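Matching sites in Dye type peroxidase A from Streptomyces lividans, a protein that probably uses a heme group and hydrogen peroxide to oxidise dyes and related compounds, as a member of the DyP-type peroxidase family (PDB 5MJH (chain A, 1.45 Å), residues Leu32-Leu37 and Val155-Asn160), and in its relative Dye-decolorizing peroxidase Tfu_3078 from Thermobifida fusca (PDB 5FW4 (chain B, 1.80 Å), residues Val84-Leu89 and Val213-Arg218). Structure 2 is superposed on structure 1 by the backbone atoms of these residues (RMSD 0.38 Å); each is numbered along its deposited sequence.

Structure 1 (5MJH).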
loop_
_atom_site.group_PDB
_atom_site.type_symbol
_atom_site.label_atom_id
_atom_site.label_comp_id
_atom_site.label_asym_id
_atom_site.label_seq_id
_atom_site.Cartn_x
_atom_site.Cartn_y
_atom_site.Cartn_z
ATOM N N LEU A 32 6.652 -3.384 8.254
ATOM C CA LEU A 32 7.246 -4.097 9.373
ATOM C C LEU A 32 8.296 -4.999 8.754
ATOM O O LEU A 32 8.029 -5.707 7.758
ATOM C CB LEU A 32 6.216 -4.954 10.118
ATOM C CG LEU A 32 4.905 -4.289 10.535
ATOM C CD1 LEU A 32 4.037 -5.196 11.402
ATOM C CD2 LEU A 32 5.220 -3.006 11.312
ATOM N N VAL A 33 9.492 -4.984 9.329
ATOM C CA VAL A 33 10.563 -5.803 8.826
ATOM C C VAL A 33 11.321 -6.462 9.987
ATOM O O VAL A 33 11.555 -5.843 11.021
ATOM C CB VAL A 33 11.458 -4.984 7.845
ATOM C CG1 VAL A 33 12.038 -3.739 8.506
ATOM C CG2 VAL A 33 12.553 -5.845 7.212
ATOM N N ALA A 34 11.679 -7.730 9.803
ATOM C CA ALA A 34 12.573 -8.423 10.743
ATOM C C ALA A 34 13.882 -8.731 10.036
ATOM O O ALA A 34 13.887 -8.982 8.854
ATOM C CB ALA A 34 11.932 -9.681 11.283
ATOM N N PHE A 35 14.980 -8.673 10.777
ATOM C CA PHE A 35 16.279 -9.017 10.267
ATOM C C PHE A 35 16.930 -10.067 11.158
ATOM O O PHE A 35 16.697 -10.089 12.384
ATOM C CB PHE A 35 17.189 -7.794 10.242
ATOM C CG PHE A 35 16.742 -6.686 9.325
ATOM C CD1 PHE A 35 15.864 -5.728 9.766
ATOM C CD2 PHE A 35 17.353 -6.495 8.082
ATOM C CE1 PHE A 35 15.500 -4.673 8.975
ATOM C CE2 PHE A 35 16.989 -5.423 7.272
ATOM C CZ PHE A 35 16.060 -4.503 7.731
ATOM N N ASP A 36 17.737 -10.931 10.560
ATOM C CA ASP A 36 18.584 -11.851 11.318
ATOM C C ASP A 36 20.015 -11.415 11.111
ATOM O O ASP A 36 20.404 -11.076 9.987
ATOM C CB ASP A 36 18.401 -13.288 10.840
ATOM C CG ASP A 36 17.053 -13.881 11.263
ATOM O OD1 ASP A 36 16.505 -13.479 12.335
ATOM O OD2 ASP A 36 16.540 -14.758 10.544
ATOM N N LEU A 37 20.797 -11.392 12.196
ATOM C CA LEU A 37 22.214 -11.134 12.110
ATOM C C LEU A 37 22.897 -12.167 11.228
ATOM O O LEU A 37 22.596 -13.338 11.303
ATOM C CB LEU A 37 22.855 -11.165 13.509
ATOM C CG LEU A 37 22.443 -10.008 14.414
ATOM C CD1 LEU A 37 22.887 -10.278 15.838
ATOM C CD2 LEU A 37 22.963 -8.680 13.914
ATOM N N VAL A 155 17.378 -9.540 5.653
ATOM C CA VAL A 155 15.936 -9.482 5.814
ATOM C C VAL A 155 15.409 -10.904 5.971
ATOM O O VAL A 155 15.553 -11.738 5.082
ATOM C CB VAL A 155 15.244 -8.783 4.622
ATOM C CG1 VAL A 155 13.714 -8.860 4.739
ATOM C CG2 VAL A 155 15.703 -7.348 4.537
ATOM N N ARG A 156 14.774 -11.152 7.120
ATOM C CA ARG A 156 14.137 -12.406 7.430
ATOM C C ARG A 156 12.699 -12.426 6.852
ATOM O O ARG A 156 12.265 -13.399 6.266
ATOM C CB ARG A 156 14.045 -12.582 8.964
ATOM C CG ARG A 156 13.330 -13.856 9.413
ATOM C CD ARG A 156 13.240 -14.018 10.924
ATOM N NE ARG A 156 12.663 -15.310 11.209
ATOM C CZ ARG A 156 13.300 -16.472 11.149
ATOM N NH1 ARG A 156 14.598 -16.532 10.882
ATOM N NH2 ARG A 156 12.631 -17.580 11.369
ATOM N N TRP A 157 11.949 -11.377 7.171
ATOM C CA TRP A 157 10.608 -11.195 6.641
ATOM C C TRP A 157 10.265 -9.710 6.605
ATOM O O TRP A 157 10.836 -8.902 7.286
ATOM C CB TRP A 157 9.578 -11.992 7.406
ATOM C CG TRP A 157 9.446 -11.712 8.888
ATOM C CD1 TRP A 157 9.978 -12.447 9.903
ATOM C CD2 TRP A 157 8.690 -10.655 9.520
ATOM N NE1 TRP A 157 9.614 -11.926 11.124
ATOM C CE2 TRP A 157 8.835 -10.819 10.930
ATOM C CE3 TRP A 157 7.936 -9.579 9.041
ATOM C CZ2 TRP A 157 8.252 -9.946 11.854
ATOM C CZ3 TRP A 157 7.356 -8.725 9.948
ATOM C CH2 TRP A 157 7.502 -8.912 11.341
ATOM N N GLN A 158 9.306 -9.388 5.758
ATOM C CA GLN A 158 8.889 -7.986 5.611
ATOM C C GLN A 158 7.434 -8.015 5.159
ATOM O O GLN A 158 7.104 -8.785 4.300
ATOM C CB GLN A 158 9.807 -7.260 4.635
ATOM C CG GLN A 158 9.587 -5.753 4.601
ATOM C CD GLN A 158 8.532 -5.323 3.574
ATOM O OE1 GLN A 158 8.698 -5.570 2.394
ATOM N NE2 GLN A 158 7.477 -4.644 4.011
ATOM N N MET A 159 6.609 -7.178 5.790
ATOM C CA MET A 159 5.140 -7.106 5.521
ATOM C C MET A 159 4.750 -5.643 5.312
ATOM O O MET A 159 5.279 -4.766 6.014
ATOM C CB MET A 159 4.415 -7.634 6.744
ATOM C CG MET A 159 4.684 -9.113 6.915
ATOM S SD MET A 159 3.835 -9.732 8.366
ATOM C CE MET A 159 4.666 -11.296 8.507
ATOM N N ASN A 160 3.853 -5.375 4.361
ATOM C CA ASN A 160 3.371 -4.023 4.081
ATOM C C ASN A 160 2.023 -3.909 4.712
ATOM O O ASN A 160 1.308 -4.897 4.702
ATOM C CB ASN A 160 3.205 -3.797 2.586
ATOM C CG ASN A 160 4.500 -3.848 1.831
ATOM O OD1 ASN A 160 5.575 -3.485 2.364
ATOM N ND2 ASN A 160 4.413 -4.240 0.568
#

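Structure 2 (5FW4).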
loop_
_atom_site.group_PDB
_atom_site.type_symbol
_atom_site.label_atom_id
_atom_site.label_comp_id
_atom_site.label_asym_id
_atom_site.label_seq_id
_atom_site.Cartn_x
_atom_site.Cartn_y
_atom_site.Cartn_z
ATOM N N VAL B 84 6.791 -3.407 8.325
ATOM C CA VAL B 84 7.362 -4.182 9.426
ATOM C C VAL B 84 8.353 -5.132 8.808
ATOM O O VAL B 84 8.009 -5.926 7.940
ATOM C CB VAL B 84 6.282 -4.934 10.218
ATOM C CG1 VAL B 84 6.922 -5.882 11.237
ATOM C CG2 VAL B 84 5.361 -3.918 10.852
ATOM N N ILE B 85 9.611 -5.011 9.255
ATOM C CA ILE B 85 10.747 -5.748 8.696
ATOM C C ILE B 85 11.463 -6.475 9.848
ATOM O O ILE B 85 11.855 -5.867 10.845
ATOM C CB ILE B 85 11.752 -4.817 8.010
ATOM C CG1 ILE B 85 11.059 -3.900 7.007
ATOM C CG2 ILE B 85 12.880 -5.630 7.363
ATOM C CD1 ILE B 85 11.923 -2.733 6.578
ATOM N N ALA B 86 11.542 -7.793 9.725
ATOM C CA ALA B 86 12.281 -8.651 10.632
ATOM C C ALA B 86 13.598 -8.984 9.957
ATOM O O ALA B 86 13.637 -9.406 8.782
ATOM C CB ALA B 86 11.524 -9.925 10.942
ATOM N N LEU B 87 14.661 -8.817 10.715
ATOM C CA LEU B 87 15.996 -9.118 10.250
ATOM C C LEU B 87 16.780 -10.000 11.225
ATOM O O LEU B 87 16.606 -9.915 12.444
ATOM C CB LEU B 87 16.756 -7.797 10.029
ATOM C CG LEU B 87 16.165 -6.647 9.203
ATOM C CD1 LEU B 87 15.549 -5.600 10.095
ATOM C CD2 LEU B 87 17.297 -5.966 8.383
ATOM N N ASP B 88 17.734 -10.771 10.683
ATOM C CA ASP B 88 18.634 -11.592 11.453
ATOM C C ASP B 88 20.013 -11.006 11.251
ATOM O O ASP B 88 20.254 -10.337 10.228
ATOM C CB ASP B 88 18.613 -13.033 10.955
ATOM C CG ASP B 88 17.278 -13.728 11.272
ATOM O OD1 ASP B 88 16.700 -13.292 12.263
ATOM O OD2 ASP B 88 16.843 -14.638 10.527
ATOM N N LEU B 89 20.884 -11.248 12.222
ATOM C CA LEU B 89 22.327 -11.015 11.998
ATOM C C LEU B 89 22.744 -11.809 10.765
ATOM O O LEU B 89 22.276 -12.920 10.548
ATOM C CB LEU B 89 23.109 -11.465 13.213
ATOM C CG LEU B 89 22.974 -10.620 14.462
ATOM C CD1 LEU B 89 23.468 -11.401 15.677
ATOM C CD2 LEU B 89 23.770 -9.325 14.276
ATOM N N VAL B 213 17.406 -9.518 5.762
ATOM C CA VAL B 213 15.933 -9.558 5.987
ATOM C C VAL B 213 15.477 -10.978 6.091
ATOM O O VAL B 213 15.850 -11.825 5.291
ATOM C CB VAL B 213 15.145 -8.776 4.921
ATOM C CG1 VAL B 213 13.638 -8.885 5.127
ATOM C CG2 VAL B 213 15.458 -7.306 5.026
ATOM N N ARG B 214 14.633 -11.243 7.093
ATOM C CA ARG B 214 14.127 -12.564 7.363
ATOM C C ARG B 214 12.695 -12.637 6.806
ATOM O O ARG B 214 12.391 -13.521 6.002
ATOM C CB ARG B 214 14.118 -12.851 8.845
ATOM C CG ARG B 214 13.510 -14.210 9.205
ATOM C CD ARG B 214 13.406 -14.314 10.712
ATOM N NE ARG B 214 12.926 -15.611 11.157
ATOM C CZ ARG B 214 13.683 -16.699 11.310
ATOM N NH1 ARG B 214 15.001 -16.679 11.057
ATOM N NH2 ARG B 214 13.132 -17.833 11.730
ATOM N N TRP B 215 11.872 -11.667 7.182
ATOM C CA TRP B 215 10.567 -11.465 6.534
ATOM C C TRP B 215 10.163 -10.036 6.670
ATOM O O TRP B 215 10.599 -9.335 7.571
ATOM C CB TRP B 215 9.482 -12.385 7.132
ATOM C CG TRP B 215 9.245 -12.213 8.593
ATOM C CD1 TRP B 215 9.817 -12.915 9.602
ATOM C CD2 TRP B 215 8.370 -11.263 9.215
ATOM N NE1 TRP B 215 9.355 -12.472 10.810
ATOM C CE2 TRP B 215 8.464 -11.461 10.605
ATOM C CE3 TRP B 215 7.495 -10.283 8.726
ATOM C CZ2 TRP B 215 7.737 -10.700 11.518
ATOM C CZ3 TRP B 215 6.766 -9.531 9.627
ATOM C CH2 TRP B 215 6.894 -9.739 11.012
ATOM N N SER B 216 9.314 -9.592 5.777
ATOM C CA SER B 216 8.735 -8.253 5.902
ATOM C C SER B 216 7.328 -8.186 5.358
ATOM O O SER B 216 6.980 -8.951 4.476
ATOM C CB SER B 216 9.541 -7.219 5.113
ATOM O OG SER B 216 9.460 -7.527 3.753
ATOM N N LEU B 217 6.586 -7.180 5.803
ATOM C CA LEU B 217 5.231 -6.937 5.325
ATOM C C LEU B 217 4.877 -5.479 5.426
ATOM O O LEU B 217 5.012 -4.859 6.462
ATOM C CB LEU B 217 4.233 -7.825 6.102
ATOM C CG LEU B 217 2.804 -7.802 5.546
ATOM C CD1 LEU B 217 2.654 -8.247 4.111
ATOM C CD2 LEU B 217 1.914 -8.668 6.423
ATOM N N ARG B 218 4.407 -4.927 4.328
ATOM C CA ARG B 218 3.869 -3.580 4.280
ATOM C C ARG B 218 2.325 -3.637 4.645
ATOM O O ARG B 218 1.644 -4.540 4.191
ATOM C CB ARG B 218 4.030 -3.080 2.878
ATOM C CG ARG B 218 5.516 -2.919 2.502
ATOM C CD ARG B 218 5.554 -2.448 1.082
ATOM N NE ARG B 218 5.143 -1.086 0.931
ATOM C CZ ARG B 218 4.208 -0.656 0.099
ATOM N NH1 ARG B 218 3.512 -1.501 -0.645
ATOM N NH2 ARG B 218 3.906 0.621 0.071
#

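Structure 1 (5MJH)
With CG between backbone N and carbonyl carbon (chi1 59°), Trp157 lays its indole over Ala34, whose CB stands 3.4 Å from the centroid of the five-membered ring, a CH-pi contact. Strand 153-162, outermost of its antiparallel sheet within the chain, pairs with 29-37 in the N-terminal of two ferredoxin-like domains, as in this family; Arg156 and Trp157 both face Ala34, a classic beta bulge. Arg156, extended from CG to NE, reaches Asp36 in a salt bridge, NH1 to OD2 2.7 Å, with the two planes 56° apart; its NE bonds to Ser122 O. Trp157 NE1 bonds to Asn123 O. Leu32 CB lies 3.9 Å from Trp157 CZ3. On the other sheet face Val33 CG2 meets Val155 CG1 at 4.1 Å. Phe35 CE2 also touches Val155 CG2 at 3.6 Å. Gln158 NE2 donates to Asn160 OD1 (2.8 Å), its OE1 bonds to His307 of the second subunit, and Phe310 there packs on Val155 and Gln158.

Structure 2 (5FW4)
Trp215 carries CG between backbone N and carbonyl carbon (chi1 59°), which places its indole over Ala86; CB of Ala86 is 3.5 Å from the centroid of the five-membered ring, a CH-pi contact. Arg214 and Trp215 both face Ala86, a classic beta bulge. The side chain of Arg214, extended from CG to NE, reaches Asp88 in a salt bridge, NH1 to OD2 2.8 Å, with carboxylate and guanidinium planes 64° apart; its NE bonds to Cys180 O. Trp215 NE1 bonds to Gly181 O. Val84 CG1 lies 3.9 Å from Trp215 CH2. On the other sheet face, which Ile85 shares with Ser216, Ile85 CG2 meets Val213 CG2 at 3.9 Å. Leu87 CD2 also touches Val213 CG2 at 4.1 Å. Trp363 of the second subunit packs on Ile85, Val213 and Ser216.

Structure 1 against structure 2
Gln158(A) becomes Ser216(B), so CG, CD, OE1 and NE2 go and the short OG comes on another bearing, chi1 passing from -171° to 64°. With them goes the 2.8 Å hydrogen bond from Gln158(A) NE2 to Asn160(A) OD1; Ser216(B) OG and Arg218(B) NE are 8.3 Å apart, too far to replace it, and Arg218(B) CG lies 0.6 Å after superposition from Asn160(A) OD1, a carbon where the acceptor was. Phe35(A) gives way to Leu87(B): the far ring atoms CE1 and CZ go, while CG, CD1 and CD2 have counterparts within 0.6 Å after superposition, and the touch on Val155(A) / Val213(B) is kept through CD2 of Phe35(A) and CD2 of Leu87(B). CG1 of Val33(A) has no counterpart, and CG1 and CD1 of Ile85(B) stand where Val33(A) has no side-chain atom; CG2 of Val33(A) and CG2 of Ile85(B), 0.4 Å apart, still touch Val155(A) / Val213(B). CD1 of Leu32(A) goes and CG1 of Val84(B) comes in a place of its own, while CG of Leu32(A) and CG2 of Val84(B) lie 0.7 Å apart; the touch on Trp157(A) / Trp215(B) persists. The salt bridge of Asp36(A) and Arg156(A) keeps its place in Asp88(B) and Arg214(B). Finally, Met159(A) and Leu217(B) part beyond CB: chi1 turns from -67° to -172°, CG, SD and CE of Met159(A) go, and CG, CD1 and CD2 of Leu217(B) lead off where Met159(A) has no side-chain atom.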